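Local coordinates for capsular polysaccharide export system protein KpsC (Thermosulfurimonas dismutans, PDB 6MGB), which transfers Kdo in a β(2,4) linkage, probably from CMP-Kdo, during synthesis of the glycolipid on which Gram-negative bacterial capsules are carried, at residues A[145-150]-A[232-237]; A[249-254]-A[266-271]; A[83-88]-A[141-146]. All blocks are in the same frame, centred on the assembly; numbering follows the deposited sequence.

Contact 1: residues A[145-150]-A[232-237]; sequences KPVPRG and PVDLLS. With C5P (cytidine-5'-monophosphate), chain D.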
loop_
_atom_site.group_PDB
_atom_site.type_symbol
_atom_site.label_atom_id
_atom_site.label_comp_id
_atom_site.label_asym_id
_atom_site.label_seq_id
_atom_site.Cartn_x
_atom_site.Cartn_y
_atom_site.Cartn_z
ATOM N N LYS A 145 -14.454 -1.485 13.016
ATOM C CA LYS A 145 -15.303 -0.811 13.983
ATOM C C LYS A 145 -14.472 0.125 14.848
ATOM O O LYS A 145 -13.248 -0.015 14.937
ATOM C CB LYS A 145 -16.016 -1.837 14.862
ATOM C CG LYS A 145 -15.080 -2.681 15.717
ATOM C CD LYS A 145 -15.841 -3.739 16.495
ATOM C CE LYS A 145 -14.911 -4.558 17.375
ATOM N NZ LYS A 145 -15.649 -5.587 18.159
ATOM N N PRO A 146 -15.103 1.100 15.500
ATOM C CA PRO A 146 -14.345 1.994 16.382
ATOM C C PRO A 146 -13.791 1.253 17.588
ATOM O O PRO A 146 -14.332 0.236 18.028
ATOM C CB PRO A 146 -15.381 3.044 16.807
ATOM C CG PRO A 146 -16.496 2.924 15.820
ATOM C CD PRO A 146 -16.520 1.493 15.408
ATOM N N VAL A 147 -12.694 1.778 18.123
ATOM C CA VAL A 147 -12.139 1.275 19.376
ATOM C C VAL A 147 -12.984 1.843 20.509
ATOM O O VAL A 147 -13.039 3.070 20.678
ATOM C CB VAL A 147 -10.659 1.656 19.538
ATOM C CG1 VAL A 147 -10.159 1.297 20.936
ATOM C CG2 VAL A 147 -9.814 0.961 18.481
ATOM N N PRO A 148 -13.654 1.013 21.306
ATOM C CA PRO A 148 -14.503 1.557 22.369
ATOM C C PRO A 148 -13.677 2.229 23.453
ATOM O O PRO A 148 -12.542 1.841 23.737
ATOM C CB PRO A 148 -15.229 0.321 22.910
ATOM C CG PRO A 148 -14.295 -0.802 22.637
ATOM C CD PRO A 148 -13.608 -0.461 21.342
ATOM N N ARG A 149 -14.263 3.258 24.058
ATOM C CA ARG A 149 -13.630 3.892 25.203
ATOM C C ARG A 149 -13.570 2.905 26.361
ATOM O O ARG A 149 -14.507 2.136 26.591
ATOM C CB ARG A 149 -14.397 5.149 25.610
ATOM C CG ARG A 149 -13.690 5.994 26.660
ATOM C CD ARG A 149 -14.449 7.281 26.932
ATOM N NE ARG A 149 -14.813 7.419 28.340
ATOM C CZ ARG A 149 -15.805 6.756 28.927
ATOM N NH1 ARG A 149 -16.538 5.895 28.234
ATOM N NH2 ARG A 149 -16.062 6.951 30.213
ATOM N N GLY A 150 -12.455 2.923 27.085
ATOM C CA GLY A 150 -12.195 1.948 28.120
ATOM C C GLY A 150 -11.369 0.763 27.667
ATOM O O GLY A 150 -10.883 0.007 28.516
ATOM N N PRO A 232 -8.346 0.776 11.459
ATOM C CA PRO A 232 -6.904 0.916 11.732
ATOM C C PRO A 232 -6.486 2.317 12.145
ATOM O O PRO A 232 -5.629 2.463 13.025
ATOM C CB PRO A 232 -6.256 0.493 10.404
ATOM C CG PRO A 232 -7.317 0.674 9.373
ATOM C CD PRO A 232 -8.607 0.370 10.067
ATOM N N VAL A 233 -7.058 3.357 11.538
ATOM C CA VAL A 233 -6.637 4.710 11.885
ATOM C C VAL A 233 -7.202 5.128 13.239
ATOM O O VAL A 233 -6.602 5.955 13.935
ATOM C CB VAL A 233 -7.027 5.701 10.775
ATOM C CG1 VAL A 233 -6.315 5.349 9.478
ATOM C CG2 VAL A 233 -8.519 5.715 10.560
ATOM N N ASP A 234 -8.346 4.573 13.640
ATOM C CA ASP A 234 -8.816 4.768 15.009
ATOM C C ASP A 234 -7.885 4.078 15.998
ATOM O O ASP A 234 -7.507 4.655 17.023
ATOM C CB ASP A 234 -10.243 4.240 15.157
ATOM C CG ASP A 234 -10.899 4.689 16.448
ATOM O OD1 ASP A 234 -10.412 5.664 17.059
ATOM O OD2 ASP A 234 -11.899 4.063 16.856
ATOM N N LEU A 235 -7.500 2.835 15.699
ATOM C CA LEU A 235 -6.571 2.116 16.563
ATOM C C LEU A 235 -5.256 2.872 16.707
ATOM O O LEU A 235 -4.703 2.968 17.809
ATOM C CB LEU A 235 -6.321 0.715 16.001
ATOM C CG LEU A 235 -5.403 -0.198 16.815
ATOM C CD1 LEU A 235 -6.005 -0.507 18.177
ATOM C CD2 LEU A 235 -5.118 -1.482 16.049
ATOM N N LEU A 236 -4.743 3.416 15.602
ATOM C CA LEU A 236 -3.448 4.087 15.634
ATOM C C LEU A 236 -3.466 5.320 16.526
ATOM O O LEU A 236 -2.435 5.679 17.106
ATOM C CB LEU A 236 -3.028 4.469 14.215
ATOM C CG LEU A 236 -2.545 3.309 13.341
ATOM C CD1 LEU A 236 -2.554 3.707 11.874
ATOM C CD2 LEU A 236 -1.152 2.876 13.768
ATOM N N SER A 237 -4.619 5.979 16.658
ATOM C CA SER A 237 -4.691 7.205 17.444
ATOM C C SER A 237 -4.337 6.980 18.909
ATOM O O SER A 237 -4.044 7.948 19.619
ATOM C CB SER A 237 -6.090 7.813 17.347
ATOM O OG SER A 237 -7.026 7.059 18.098
HETATM O O3P C5P D . 0.225 -3.473 3.472
HETATM P P C5P D . -0.741 -4.375 4.205
HETATM O O1P C5P D . -0.022 -5.001 5.396
HETATM O O2P C5P D . -1.436 -5.474 3.424
HETATM O "O5'" C5P D . -1.860 -3.412 4.796
HETATM C "C5'" C5P D . -2.975 -3.004 4.018
HETATM C "C4'" C5P D . -3.943 -2.207 4.853
HETATM O "O4'" C5P D . -4.634 -3.102 5.763
HETATM C "C3'" C5P D . -3.312 -1.162 5.763
HETATM O "O3'" C5P D . -3.061 0.063 5.095
HETATM C "C2'" C5P D . -4.325 -1.035 6.894
HETATM O "O2'" C5P D . -5.402 -0.184 6.528
HETATM C "C1'" C5P D . -4.844 -2.470 7.008
HETATM N N1 C5P D . -4.124 -3.239 8.050
HETATM C C2 C5P D . -4.743 -3.456 9.397
HETATM N N3 C5P D . -4.003 -4.240 10.447
HETATM C C4 C5P D . -2.684 -4.797 10.162
HETATM C C5 C5P D . -2.068 -4.582 8.822
HETATM C C6 C5P D . -2.809 -3.798 7.773
HETATM O O2 C5P D . -5.811 -3.007 9.633
HETATM N N4 C5P D . -1.964 -5.556 11.181
HETATM O O HOH W 1 -11.246 5.356 19.716
#
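The carboxylate of Asp234 takes hold of both polar backbone atoms of Val147, one directly and one through water. Val147 N donates to OD2 of Asp234 at 2.7 Å with an N-H...O angle of 163°, a short and nearly straight bond, although the N-H reaches the oxygen from above the carboxylate plane, 36° out of it. The other oxygen works through water 1, which gives one hydrogen to Asp234 OD1 (2.8 Å) and the other to Val147 O (3.1 Å). With each oxygen engaged, rotation of the carboxylate is restricted. Asp234 chi1 of -167° sets CG opposite the backbone N and sends the group outward from the helix to the extended chain. Its OD2 also lies 3.2 Å from Pro146 CA, a close approach at the same corner. Since Asp234 stands in the first turn of its helix, the helix end may favour its negative charge. Beside this polar grip runs an apolar one: Val147 CG2 rests 3.9 Å from Leu235 CA and 4.1 Å from Leu235 CD1. Three residues on from Asp234, Ser237 OG donates to Asp234 O (2.7 Å), a bond within the segment. Pro232, at the start, belongs to the CMP pocket, with CG 3.5 Å from O2' of the nucleotide. The segment 145-150, lying in the loop that leads to strand 158-162 of the parallel sheet, thus borders helix 232-236, whose Pro232 and Leu236 pack in turn on Met249 of helix 248-255.

Contact 2: residues A[249-254]-A[266-271]; sequences MGFEGL and PFYAGW. With C5P (cytidine-5'-monophosphate), chain D.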
loop_
_atom_site.group_PDB
_atom_site.type_symbol
_atom_site.label_atom_id
_atom_site.label_comp_id
_atom_site.label_asym_id
_atom_site.label_seq_id
_atom_site.Cartn_x
_atom_site.Cartn_y
_atom_site.Cartn_z
ATOM N N MET A 249 0.005 0.025 6.592
ATOM C CA MET A 249 -0.502 0.634 7.814
ATOM C C MET A 249 0.551 1.504 8.485
ATOM O O MET A 249 0.199 2.400 9.259
ATOM C CB MET A 249 -0.994 -0.453 8.772
ATOM C CG MET A 249 -1.700 0.079 10.006
ATOM S SD MET A 249 -2.592 -1.217 10.890
ATOM C CE MET A 249 -3.142 -0.324 12.340
ATOM N N GLY A 250 1.833 1.261 8.203
ATOM C CA GLY A 250 2.870 2.157 8.688
ATOM C C GLY A 250 2.746 3.552 8.106
ATOM O O GLY A 250 2.964 4.547 8.801
ATOM N N PHE A 251 2.393 3.645 6.822
ATOM C CA PHE A 251 2.181 4.957 6.221
ATOM C C PHE A 251 0.917 5.610 6.762
ATOM O O PHE A 251 0.877 6.830 6.952
ATOM C CB PHE A 251 2.111 4.844 4.700
ATOM C CG PHE A 251 2.070 6.174 4.006
ATOM C CD1 PHE A 251 3.146 7.042 4.093
ATOM C CD2 PHE A 251 0.958 6.561 3.276
ATOM C CE1 PHE A 251 3.116 8.271 3.464
ATOM C CE2 PHE A 251 0.923 7.790 2.642
ATOM C CZ PHE A 251 2.005 8.646 2.737
ATOM N N GLU A 252 -0.127 4.817 7.012
ATOM C CA GLU A 252 -1.329 5.366 7.630
ATOM C C GLU A 252 -1.015 5.949 9.002
ATOM O O GLU A 252 -1.575 6.979 9.393
ATOM C CB GLU A 252 -2.408 4.287 7.721
ATOM C CG GLU A 252 -2.937 3.874 6.359
ATOM C CD GLU A 252 -3.973 2.774 6.427
ATOM O OE1 GLU A 252 -4.165 2.193 7.517
ATOM O OE2 GLU A 252 -4.597 2.490 5.383
ATOM N N GLY A 253 -0.106 5.311 9.741
ATOM C CA GLY A 253 0.357 5.895 10.989
ATOM C C GLY A 253 1.174 7.155 10.770
ATOM O O GLY A 253 1.024 8.140 11.499
ATOM N N LEU A 254 2.047 7.145 9.760
ATOM C CA LEU A 254 2.826 8.337 9.440
ATOM C C LEU A 254 1.913 9.506 9.087
ATOM O O LEU A 254 2.170 10.649 9.483
ATOM C CB LEU A 254 3.783 8.034 8.285
ATOM C CG LEU A 254 5.069 8.857 8.176
ATOM C CD1 LEU A 254 5.992 8.596 9.355
ATOM C CD2 LEU A 254 5.778 8.535 6.871
ATOM N N PRO A 266 9.781 -0.293 3.043
ATOM C CA PRO A 266 8.560 -0.058 2.259
ATOM C C PRO A 266 8.626 1.220 1.435
ATOM O O PRO A 266 9.624 1.944 1.478
ATOM C CB PRO A 266 7.465 0.014 3.332
ATOM C CG PRO A 266 8.179 0.451 4.566
ATOM C CD PRO A 266 9.538 -0.186 4.491
ATOM N N PHE A 267 7.559 1.519 0.689
ATOM C CA PHE A 267 7.610 2.628 -0.259
ATOM C C PHE A 267 7.817 3.964 0.440
ATOM O O PHE A 267 8.359 4.899 -0.160
ATOM C CB PHE A 267 6.330 2.659 -1.099
ATOM C CG PHE A 267 5.087 2.988 -0.316
ATOM C CD1 PHE A 267 4.647 4.298 -0.205
ATOM C CD2 PHE A 267 4.349 1.987 0.295
ATOM C CE1 PHE A 267 3.500 4.604 0.506
ATOM C CE2 PHE A 267 3.201 2.289 1.008
ATOM C CZ PHE A 267 2.778 3.600 1.111
ATOM N N TYR A 268 7.410 4.071 1.701
ATOM C CA TYR A 268 7.475 5.323 2.443
ATOM C C TYR A 268 8.712 5.432 3.324
ATOM O O TYR A 268 8.892 6.458 3.989
ATOM C CB TYR A 268 6.218 5.484 3.306
ATOM C CG TYR A 268 5.958 4.306 4.208
ATOM C CD1 TYR A 268 5.192 3.233 3.773
ATOM C CD2 TYR A 268 6.488 4.258 5.489
ATOM C CE1 TYR A 268 4.955 2.150 4.593
ATOM C CE2 TYR A 268 6.258 3.182 6.315
ATOM C CZ TYR A 268 5.490 2.126 5.861
ATOM O OH TYR A 268 5.256 1.045 6.676
ATOM N N ALA A 269 9.556 4.408 3.355
ATOM C CA ALA A 269 10.776 4.441 4.145
ATOM C C ALA A 269 11.928 5.015 3.324
ATOM O O ALA A 269 11.896 5.040 2.092
ATOM C CB ALA A 269 11.135 3.038 4.636
ATOM N N GLY A 270 12.952 5.486 4.032
ATOM C CA GLY A 270 14.152 5.987 3.392
ATOM C C GLY A 270 14.066 7.402 2.870
ATOM O O GLY A 270 14.957 7.820 2.120
ATOM N N TRP A 271 13.034 8.158 3.242
ATOM C CA TRP A 271 12.873 9.538 2.804
ATOM C C TRP A 271 13.099 10.538 3.931
ATOM O O TRP A 271 12.897 11.741 3.730
ATOM C CB TRP A 271 11.482 9.733 2.196
ATOM C CG TRP A 271 11.199 8.786 1.074
ATOM C CD1 TRP A 271 10.356 7.714 1.098
ATOM C CD2 TRP A 271 11.772 8.815 -0.239
ATOM N NE1 TRP A 271 10.365 7.078 -0.119
ATOM C CE2 TRP A 271 11.229 7.733 -0.957
ATOM C CE3 TRP A 271 12.694 9.653 -0.876
ATOM C CZ2 TRP A 271 11.573 7.468 -2.280
ATOM C CZ3 TRP A 271 13.031 9.390 -2.189
ATOM C CH2 TRP A 271 12.474 8.305 -2.877
HETATM O O3P C5P D . 0.225 -3.473 3.472
HETATM P P C5P D . -0.741 -4.375 4.205
HETATM O O1P C5P D . -0.022 -5.001 5.396
HETATM O O2P C5P D . -1.436 -5.474 3.424
HETATM O "O5'" C5P D . -1.860 -3.412 4.796
HETATM C "C5'" C5P D . -2.975 -3.004 4.018
HETATM C "C4'" C5P D . -3.943 -2.207 4.853
HETATM O "O4'" C5P D . -4.634 -3.102 5.763
HETATM C "C3'" C5P D . -3.312 -1.162 5.763
HETATM O "O3'" C5P D . -3.061 0.063 5.095
HETATM C "C2'" C5P D . -4.325 -1.035 6.894
HETATM O "O2'" C5P D . -5.402 -0.184 6.528
HETATM C "C1'" C5P D . -4.844 -2.470 7.008
HETATM N N1 C5P D . -4.124 -3.239 8.050
HETATM C C2 C5P D . -4.743 -3.456 9.397
HETATM N N3 C5P D . -4.003 -4.240 10.447
HETATM C C4 C5P D . -2.684 -4.797 10.162
HETATM C C5 C5P D . -2.068 -4.582 8.822
HETATM C C6 C5P D . -2.809 -3.798 7.773
HETATM O O2 C5P D . -5.811 -3.007 9.633
HETATM N N4 C5P D . -1.964 -5.556 11.181
#
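Phe267 and Tyr268 meet Phe251 in a buried aromatic cluster, where the loop after strand 259-262 covers helix 248-255 of the nucleotide-binding half of this GT-B-like enzyme. The segment 266-271 begins with a type I turn from Pro266 to Ala269, closed by Ala269 N donating to Pro266 O (3.1 Å); Pro266 CG lies over the face of the Tyr268 ring opposite the one turned to the helix. Phe267 comes next. Its CE1 sits over one face of the Phe251 ring, CZ is 3.9 Å from Phe251 CB, and the two ring planes are inclined at 59°. Tyr268 holds the larger share of the interface. Phe251 CB makes a CH-pi contact with its ring, 4.0 Å from the centroid and 26° off the normal, while Phe251 CD1 approaches Tyr268 CB to 3.5 Å. A chi1 of 54°, with CG between the backbone N and the carbonyl carbon, turns the tyrosine ring across the helix and brings OH within 3.3 Å of Gly250 CA, where no side chain intervenes. That hydroxyl bonds to Ser247 O, and Ser247 itself binds CMP. The same helix grips the ribose through Glu252, whose OE1 accepts a bond from O2' of the nucleotide (2.9 Å) and whose OE2 accepts a weak one from O3'. Further along, Trp271 folds back on its own segment: its NE1 donates to Phe267 O at 3.0 Å, the acceptor lying nearly in the indole plane.

Contact 3: residues A[83-88]-A[141-146]; sequences GHEAPP and YNRGKP. With C5P (cytidine-5'-monophosphate), chain D.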
loop_
_atom_site.group_PDB
_atom_site.type_symbol
_atom_site.label_atom_id
_atom_site.label_comp_id
_atom_site.label_asym_id
_atom_site.label_seq_id
_atom_site.Cartn_x
_atom_site.Cartn_y
_atom_site.Cartn_z
ATOM N N GLY A 83 -10.408 -7.176 -0.209
ATOM C CA GLY A 83 -10.190 -7.432 -1.623
ATOM C C GLY A 83 -11.224 -8.351 -2.243
ATOM O O GLY A 83 -11.583 -8.187 -3.412
ATOM N N HIS A 84 -11.717 -9.321 -1.478
ATOM C CA HIS A 84 -12.671 -10.300 -1.978
ATOM C C HIS A 84 -14.119 -9.839 -1.855
ATOM O O HIS A 84 -15.030 -10.636 -2.102
ATOM C CB HIS A 84 -12.493 -11.628 -1.236
ATOM C CG HIS A 84 -12.803 -11.548 0.226
ATOM N ND1 HIS A 84 -11.938 -10.986 1.141
ATOM C CD2 HIS A 84 -13.881 -11.960 0.933
ATOM C CE1 HIS A 84 -12.471 -11.053 2.347
ATOM N NE2 HIS A 84 -13.650 -11.641 2.250
ATOM N N GLU A 85 -14.355 -8.579 -1.487
ATOM C CA GLU A 85 -15.706 -8.084 -1.254
ATOM C C GLU A 85 -16.228 -7.194 -2.372
ATOM O O GLU A 85 -17.445 -7.119 -2.570
ATOM C CB GLU A 85 -15.764 -7.292 0.057
ATOM C CG GLU A 85 -15.338 -8.075 1.284
ATOM C CD GLU A 85 -15.657 -7.348 2.576
ATOM O OE1 GLU A 85 -16.448 -6.382 2.540
ATOM O OE2 GLU A 85 -15.108 -7.736 3.627
ATOM N N ALA A 86 -15.345 -6.521 -3.104
ATOM C CA ALA A 86 -15.770 -5.538 -4.091
ATOM C C ALA A 86 -14.616 -5.209 -5.031
ATOM O O ALA A 86 -13.465 -5.552 -4.732
ATOM C CB ALA A 86 -16.266 -4.278 -3.383
ATOM N N PRO A 87 -14.868 -4.562 -6.167
ATOM C CA PRO A 87 -13.768 -4.186 -7.055
ATOM C C PRO A 87 -13.007 -2.997 -6.498
ATOM O O PRO A 87 -13.540 -2.239 -5.672
ATOM C CB PRO A 87 -14.479 -3.832 -8.368
ATOM C CG PRO A 87 -15.820 -3.370 -7.944
ATOM C CD PRO A 87 -16.179 -4.197 -6.736
ATOM N N PRO A 88 -11.763 -2.794 -6.923
ATOM C CA PRO A 88 -10.991 -1.662 -6.400
ATOM C C PRO A 88 -11.496 -0.342 -6.962
ATOM O O PRO A 88 -11.907 -0.253 -8.122
ATOM C CB PRO A 88 -9.562 -1.962 -6.864
ATOM C CG PRO A 88 -9.740 -2.773 -8.101
ATOM C CD PRO A 88 -10.985 -3.594 -7.885
ATOM N N TYR A 141 -9.263 -0.206 3.363
ATOM C CA TYR A 141 -10.426 -1.082 3.266
ATOM C C TYR A 141 -11.695 -0.514 3.887
ATOM O O TYR A 141 -12.787 -0.885 3.456
ATOM C CB TYR A 141 -10.121 -2.438 3.918
ATOM C CG TYR A 141 -8.998 -3.197 3.241
ATOM C CD1 TYR A 141 -9.126 -3.646 1.932
ATOM C CD2 TYR A 141 -7.815 -3.471 3.913
ATOM C CE1 TYR A 141 -8.102 -4.342 1.309
ATOM C CE2 TYR A 141 -6.789 -4.167 3.299
ATOM C CZ TYR A 141 -6.937 -4.600 1.998
ATOM O OH TYR A 141 -5.917 -5.290 1.386
ATOM N N ASN A 142 -11.590 0.360 4.885
ATOM C CA ASN A 142 -12.751 1.043 5.459
ATOM C C ASN A 142 -13.825 0.046 5.903
ATOM O O ASN A 142 -14.949 0.035 5.397
ATOM C CB ASN A 142 -13.335 2.045 4.460
ATOM C CG ASN A 142 -12.298 3.007 3.916
ATOM O OD1 ASN A 142 -11.977 4.013 4.548
ATOM N ND2 ASN A 142 -11.777 2.706 2.731
ATOM N N ARG A 143 -13.466 -0.789 6.877
ATOM C CA ARG A 143 -14.382 -1.813 7.369
ATOM C C ARG A 143 -14.467 -1.831 8.887
ATOM O O ARG A 143 -15.532 -2.099 9.452
ATOM C CB ARG A 143 -13.944 -3.195 6.888
ATOM C CG ARG A 143 -13.820 -3.323 5.397
ATOM C CD ARG A 143 -13.191 -4.640 5.045
ATOM N NE ARG A 143 -14.058 -5.771 5.378
ATOM C CZ ARG A 143 -13.900 -6.551 6.442
ATOM N NH1 ARG A 143 -12.901 -6.342 7.280
ATOM N NH2 ARG A 143 -14.736 -7.551 6.674
ATOM N N GLY A 144 -13.349 -1.558 9.552
ATOM C CA GLY A 144 -13.256 -1.822 10.972
ATOM C C GLY A 144 -14.275 -1.042 11.779
ATOM O O GLY A 144 -14.890 -0.082 11.315
ATOM N N LYS A 145 -14.454 -1.485 13.016
ATOM C CA LYS A 145 -15.303 -0.811 13.983
ATOM C C LYS A 145 -14.472 0.125 14.848
ATOM O O LYS A 145 -13.248 -0.015 14.937
ATOM C CB LYS A 145 -16.016 -1.837 14.862
ATOM C CG LYS A 145 -15.080 -2.681 15.717
ATOM C CD LYS A 145 -15.841 -3.739 16.495
ATOM C CE LYS A 145 -14.911 -4.558 17.375
ATOM N NZ LYS A 145 -15.649 -5.587 18.159
ATOM N N PRO A 146 -15.103 1.100 15.500
ATOM C CA PRO A 146 -14.345 1.994 16.382
ATOM C C PRO A 146 -13.791 1.253 17.588
ATOM O O PRO A 146 -14.332 0.236 18.028
ATOM C CB PRO A 146 -15.381 3.044 16.807
ATOM C CG PRO A 146 -16.496 2.924 15.820
ATOM C CD PRO A 146 -16.520 1.493 15.408
HETATM O O3P C5P D . 0.225 -3.473 3.472
HETATM P P C5P D . -0.741 -4.375 4.205
HETATM O O1P C5P D . -0.022 -5.001 5.396
HETATM O O2P C5P D . -1.436 -5.474 3.424
HETATM O "O5'" C5P D . -1.860 -3.412 4.796
HETATM C "C5'" C5P D . -2.975 -3.004 4.018
HETATM C "C4'" C5P D . -3.943 -2.207 4.853
HETATM O "O4'" C5P D . -4.634 -3.102 5.763
HETATM C "C3'" C5P D . -3.312 -1.162 5.763
HETATM O "O3'" C5P D . -3.061 0.063 5.095
HETATM C "C2'" C5P D . -4.325 -1.035 6.894
HETATM O "O2'" C5P D . -5.402 -0.184 6.528
HETATM C "C1'" C5P D . -4.844 -2.470 7.008
HETATM N N1 C5P D . -4.124 -3.239 8.050
HETATM C C2 C5P D . -4.743 -3.456 9.397
HETATM N N3 C5P D . -4.003 -4.240 10.447
HETATM C C4 C5P D . -2.684 -4.797 10.162
HETATM C C5 C5P D . -2.068 -4.582 8.822
HETATM C C6 C5P D . -2.809 -3.798 7.773
HETATM O O2 C5P D . -5.811 -3.007 9.633
HETATM N N4 C5P D . -1.964 -5.556 11.181
#
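Gly83 and Tyr141 mark the nearest backbone approach, their CA atoms 8.0 Å apart, and neither segment forms a regular helix or strand. Two loops from different halves of a GT-B-like fold meet here: 83-88 lies in the loop between strands 69-74 and 90-94 of the mixed sheet, and 141-146 leads to strand 158-162 of the parallel sheet, an arrangement consistent with a place beside the interdomain cleft. Its charged part is a salt bridge between Glu85 and Arg143. Arg143 NE lies 2.8 Å from Glu85 OE2, but the N-H...O angle of 127° makes the hydrogen bond weak. Carboxylate and guanidinium planes stand 81° apart, far from the coplanar pairing that two straight bonds would require. The extended Glu85 reaches from one loop, and Arg143 arrives from the opposite direction with its chain bent at chi3 (67°), which turns NE toward the acid. Arg143 NH1 forms a second salt bridge with Glu229, so the guanidinium is shared between two acids. Tyr141 is buried and belongs to the CMP pocket. A backbone bond ties it to Gly81, and its side chain comes within about 4 Å of a bound magnesium ion, nearest atoms. The phenol ring spans loop and ligand: CE1 lies 4.0 Å from Gly83 N, while on the other rim of the ring CE2 meets the ribose O4' of CMP edge-on, at 3.4 Å.

Contact 2 is the core member: its four touching residues are all buried and meet through rings and CH groups. Contacts 1 and 3 are only partly buried, and each depends on an acid, Asp234 against a backbone amide and Glu85 against a guanidinium. Those two share the loop before strand 158-162, with Lys145 and Pro146 in common, their centres about 16 Å apart. Contact 1 touches contact 2 directly, Leu236 CD1 lying 3.6 Å from Gly253 N, and both stay in the half built on the parallel sheet; contact 3 alone brings in a loop of the mixed sheet. All three reach CMP, through Pro232, through Met249 and Glu252, and through Tyr141.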